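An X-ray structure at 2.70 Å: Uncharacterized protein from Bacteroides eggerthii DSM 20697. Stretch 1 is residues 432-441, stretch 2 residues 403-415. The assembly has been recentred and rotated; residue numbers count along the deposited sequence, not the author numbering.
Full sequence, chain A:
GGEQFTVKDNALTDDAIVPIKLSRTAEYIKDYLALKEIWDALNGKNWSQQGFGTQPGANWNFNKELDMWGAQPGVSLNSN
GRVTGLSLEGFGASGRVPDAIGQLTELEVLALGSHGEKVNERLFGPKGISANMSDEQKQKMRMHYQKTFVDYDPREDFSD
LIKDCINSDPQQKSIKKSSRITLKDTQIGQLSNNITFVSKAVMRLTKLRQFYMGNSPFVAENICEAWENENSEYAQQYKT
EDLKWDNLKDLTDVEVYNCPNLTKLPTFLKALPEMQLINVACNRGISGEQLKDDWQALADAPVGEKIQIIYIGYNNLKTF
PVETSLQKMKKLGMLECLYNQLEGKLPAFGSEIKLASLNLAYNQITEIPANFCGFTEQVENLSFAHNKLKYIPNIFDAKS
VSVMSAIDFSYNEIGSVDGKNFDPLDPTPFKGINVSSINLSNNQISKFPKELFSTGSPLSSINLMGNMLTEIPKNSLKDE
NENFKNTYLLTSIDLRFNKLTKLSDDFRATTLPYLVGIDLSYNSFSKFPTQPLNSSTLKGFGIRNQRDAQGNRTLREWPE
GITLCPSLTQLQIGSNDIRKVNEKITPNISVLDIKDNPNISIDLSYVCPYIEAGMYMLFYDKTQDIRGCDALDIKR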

# COMPACT_ATOMS: atom_id res chain seq x y z
N GLY A 432 8.86 3.50 22.59
CA GLY A 432 8.99 4.41 21.46
C GLY A 432 8.90 3.72 20.12
O GLY A 432 8.56 2.53 20.06
N ILE A 433 9.14 4.46 19.04
CA ILE A 433 9.06 3.93 17.67
C ILE A 433 10.29 4.36 16.89
O ILE A 433 10.62 5.55 16.86
CB ILE A 433 7.76 4.36 16.90
CG1 ILE A 433 6.50 4.31 17.79
CG2 ILE A 433 7.58 3.54 15.60
CD1 ILE A 433 5.20 4.71 17.10
N ASN A 434 10.94 3.39 16.23
CA ASN A 434 12.12 3.57 15.37
C ASN A 434 11.65 3.97 13.98
O ASN A 434 11.71 3.16 13.03
CB ASN A 434 12.93 2.26 15.34
CG ASN A 434 12.12 1.03 14.97
OD1 ASN A 434 11.04 0.77 15.52
ND2 ASN A 434 12.62 0.28 14.00
N VAL A 435 11.13 5.20 13.85
CA VAL A 435 10.58 5.70 12.58
C VAL A 435 10.88 7.19 12.43
O VAL A 435 10.96 7.91 13.42
CB VAL A 435 9.05 5.39 12.48
CG1 VAL A 435 8.22 6.19 13.49
CG2 VAL A 435 8.53 5.63 11.07
N SER A 436 11.06 7.64 11.18
CA SER A 436 11.34 9.04 10.83
C SER A 436 10.04 9.87 10.79
O SER A 436 10.07 11.04 11.18
CB SER A 436 12.06 9.12 9.48
OG SER A 436 13.26 8.36 9.46
N SER A 437 8.91 9.28 10.34
CA SER A 437 7.66 10.04 10.25
C SER A 437 6.47 9.30 10.89
O SER A 437 6.28 8.11 10.66
CB SER A 437 7.33 10.35 8.79
OG SER A 437 6.22 11.22 8.63
N ILE A 438 5.65 10.03 11.66
CA ILE A 438 4.48 9.42 12.28
C ILE A 438 3.25 10.24 11.85
O ILE A 438 3.24 11.46 11.92
CB ILE A 438 4.58 9.21 13.84
CG1 ILE A 438 3.39 8.40 14.38
CG2 ILE A 438 4.81 10.49 14.61
CD1 ILE A 438 3.62 7.71 15.65
N ASN A 439 2.25 9.53 11.33
CA ASN A 439 1.02 10.16 10.89
C ASN A 439 -0.05 9.83 11.90
O ASN A 439 -0.55 8.70 11.92
CB ASN A 439 0.64 9.72 9.47
CG ASN A 439 -0.55 10.47 8.90
OD1 ASN A 439 -1.33 11.13 9.60
ND2 ASN A 439 -0.72 10.37 7.60
N LEU A 440 -0.35 10.79 12.76
CA LEU A 440 -1.38 10.65 13.79
C LEU A 440 -2.57 11.59 13.49
O LEU A 440 -3.35 11.89 14.41
CB LEU A 440 -0.79 10.94 15.17
CG LEU A 440 0.09 9.84 15.76
CD1 LEU A 440 0.92 10.39 16.89
CD2 LEU A 440 -0.75 8.68 16.22
N SER A 441 -2.72 12.04 12.22
CA SER A 441 -3.82 12.93 11.81
C SER A 441 -5.18 12.21 11.93
O SER A 441 -5.23 10.99 11.95
CB SER A 441 -3.61 13.49 10.40
OG SER A 441 -3.49 12.48 9.41
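Stretch 2, residues 403-415: VMSAIDFSYNEIG

The two stretches pair as parallel strands through a bend that both chains make at the same level: stretch 1 turns a corner at S436 and stretch 2 at S405, and the backbone pairing continues across it. S436 (phi/psi -82/-35) and S405 (-71/-60) both leave the extended conformation, and their CA atoms lie 5.3 Å apart. The bend is bridged by a weak hydrogen bond from S437 N to S405 O (3.0 Å, angle 126°), while CB of S436 comes to 3.3 Å from O of S405.

Beyond the corner, strand 406-408 runs alongside strand 437-439 in the same direction, the two axes inclined by 10° and approaching to 4.7 Å. The register is constant, each residue of stretch 2 lying beside the one 31 positions later in sequence: V435 opposite M404, S437 opposite A406, I438 opposite I407 and N439 opposite D408.

The hydrogen bonds alternate as in parallel strands on each side of the corner, but the corner shifts the phase by one residue: the part played by M404 passes to I407, not to A406. Before the corner, M404 N donates to N434 O (2.8 Å) and M404 O accepts from S436 N (2.9 Å), so that M404 is tied to the residues flanking V435. After it, I407 plays the same part, its N donating to S437 O (2.9 Å) and its O receiving N439 N (3.0 Å). The ladder then outlasts the regular strands, with F409 N bound to N439 O at 2.8 Å and Y411 N to S441 O at 3.2 Å. Close CA-H...O contacts supplement it, among them A406 CA to S437 O at 3.2 Å and S410 CA to S441 O at 3.1 Å.

Side chains divide the sheet into two unlike faces. On the face carrying V435, I438, M404 and I407 the contacts are apolar. The selenomethionine M404 brings its CE to 3.6 Å from CG2 of I433, and V435 CG2 packs on M404 CB at 3.8 Å. I407 CG2 is contacted by both V435 CG1 (3.9 Å) and I438 CG1 (3.8 Å), so this methyl touches two side chains of stretch 1. Farther along, the F409 ring receives I438 CD1 at 3.9 Å from its CD2 and I433 CD1 at 4.1 Å from its CE2, both obliquely. L440 points its CA-to-CB bond away from stretch 2, yet its end returns: CD2 lies 3.8 Å from F409 CB and 4.0 Å from I414 CD1.

The other face, bearing S437, N439, A406 and D408, is more polar, and small side chains meet where S437 faces A406. S437 CB meets A406 CB at 3.7 Å. N439 and D408 stand side by side, and each organizes its own chain. The OD1 of N439 accepts from S441 N (3.1 Å) and S441 OG (2.6 Å); correspondingly, D408 OD1 accepts from S410 N (3.0 Å) and S410 OG (2.8 Å). The same local turn is thus repeated in both stretches, with S441 OG packed 3.4 Å from S410 CB. In all, the contact buries 786 Å², summed over both sides.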

# COMPACT_ATOMS: atom_id res chain seq x y z
N VAL A 403 15.86 2.25 11.07
CA VAL A 403 14.82 3.27 11.21
C VAL A 403 13.88 3.18 10.04
O VAL A 403 14.31 3.29 8.88
CB VAL A 403 15.39 4.71 11.40
CG1 VAL A 403 14.27 5.75 11.53
CG2 VAL A 403 16.30 4.78 12.61
N MSE A 404 12.59 3.00 10.34
CA MSE A 404 11.51 2.95 9.35
C MSE A 404 11.28 4.35 8.77
O MSE A 404 11.62 5.36 9.42
CB MSE A 404 10.23 2.41 9.99
CG MSE A 404 10.40 1.02 10.64
SE MSE A 404 8.73 0.31 11.36
CE MSE A 404 8.64 1.32 12.98
N SER A 405 10.76 4.42 7.54
CA SER A 405 10.49 5.69 6.86
C SER A 405 9.30 6.42 7.52
O SER A 405 9.50 7.52 8.03
CB SER A 405 10.24 5.49 5.37
OG SER A 405 11.43 5.42 4.59
N ALA A 406 8.10 5.80 7.54
CA ALA A 406 6.88 6.39 8.09
C ALA A 406 5.88 5.34 8.56
O ALA A 406 5.77 4.27 7.94
CB ALA A 406 6.21 7.29 7.05
N ILE A 407 5.10 5.66 9.59
CA ILE A 407 4.05 4.78 10.10
C ILE A 407 2.73 5.55 10.09
O ILE A 407 2.68 6.73 10.46
CB ILE A 407 4.43 4.19 11.47
CG1 ILE A 407 3.52 3.03 11.86
CG2 ILE A 407 4.58 5.25 12.59
CD1 ILE A 407 4.20 2.05 12.72
N ASP A 408 1.67 4.93 9.56
CA ASP A 408 0.39 5.60 9.44
C ASP A 408 -0.58 5.09 10.46
O ASP A 408 -0.97 3.91 10.43
CB ASP A 408 -0.17 5.43 8.02
CG ASP A 408 -1.23 6.44 7.60
OD1 ASP A 408 -1.88 7.04 8.49
OD2 ASP A 408 -1.45 6.60 6.38
N PHE A 409 -0.96 5.98 11.40
CA PHE A 409 -1.98 5.71 12.43
C PHE A 409 -3.19 6.64 12.25
O PHE A 409 -4.05 6.71 13.14
CB PHE A 409 -1.42 5.84 13.85
CG PHE A 409 -0.39 4.82 14.25
CD1 PHE A 409 -0.77 3.53 14.60
CD2 PHE A 409 0.95 5.17 14.37
CE1 PHE A 409 0.18 2.59 15.00
CE2 PHE A 409 1.90 4.23 14.77
CZ PHE A 409 1.51 2.94 15.07
N SER A 410 -3.27 7.34 11.08
CA SER A 410 -4.36 8.30 10.80
C SER A 410 -5.75 7.61 10.74
O SER A 410 -5.85 6.41 10.45
CB SER A 410 -4.10 9.10 9.53
OG SER A 410 -4.30 8.39 8.32
N TYR A 411 -6.80 8.38 11.07
CA TYR A 411 -8.18 7.94 11.07
C TYR A 411 -8.37 6.78 12.00
O TYR A 411 -8.69 5.67 11.58
CB TYR A 411 -8.64 7.58 9.68
CG TYR A 411 -9.00 8.77 8.84
CD1 TYR A 411 -10.28 9.33 8.91
CD2 TYR A 411 -8.10 9.31 7.92
CE1 TYR A 411 -10.64 10.41 8.10
CE2 TYR A 411 -8.46 10.36 7.07
CZ TYR A 411 -9.73 10.91 7.17
OH TYR A 411 -10.12 11.93 6.35
N ASN A 412 -8.14 7.03 13.28
CA ASN A 412 -8.32 6.09 14.37
C ASN A 412 -9.03 6.83 15.50
O ASN A 412 -9.63 7.89 15.25
CB ASN A 412 -6.99 5.44 14.80
CG ASN A 412 -6.64 4.19 14.02
OD1 ASN A 412 -7.34 3.19 14.07
ND2 ASN A 412 -5.53 4.23 13.29
N GLU A 413 -9.01 6.26 16.71
CA GLU A 413 -9.65 6.84 17.88
C GLU A 413 -8.63 6.98 19.01
O GLU A 413 -8.97 6.80 20.18
CB GLU A 413 -10.85 5.98 18.28
CG GLU A 413 -12.07 6.33 17.46
CD GLU A 413 -13.03 5.20 17.17
OE1 GLU A 413 -13.52 4.55 18.12
OE2 GLU A 413 -13.32 4.99 15.96
N ILE A 414 -7.37 7.30 18.64
CA ILE A 414 -6.26 7.44 19.60
C ILE A 414 -6.51 8.68 20.45
O ILE A 414 -6.83 9.74 19.90
CB ILE A 414 -4.89 7.46 18.86
CG1 ILE A 414 -4.66 6.09 18.14
CG2 ILE A 414 -3.74 7.82 19.80
CD1 ILE A 414 -3.66 6.09 17.05
N GLY A 415 -6.45 8.51 21.77
CA GLY A 415 -6.70 9.55 22.77
C GLY A 415 -8.16 9.69 23.17
O GLY A 415 -8.52 10.56 23.97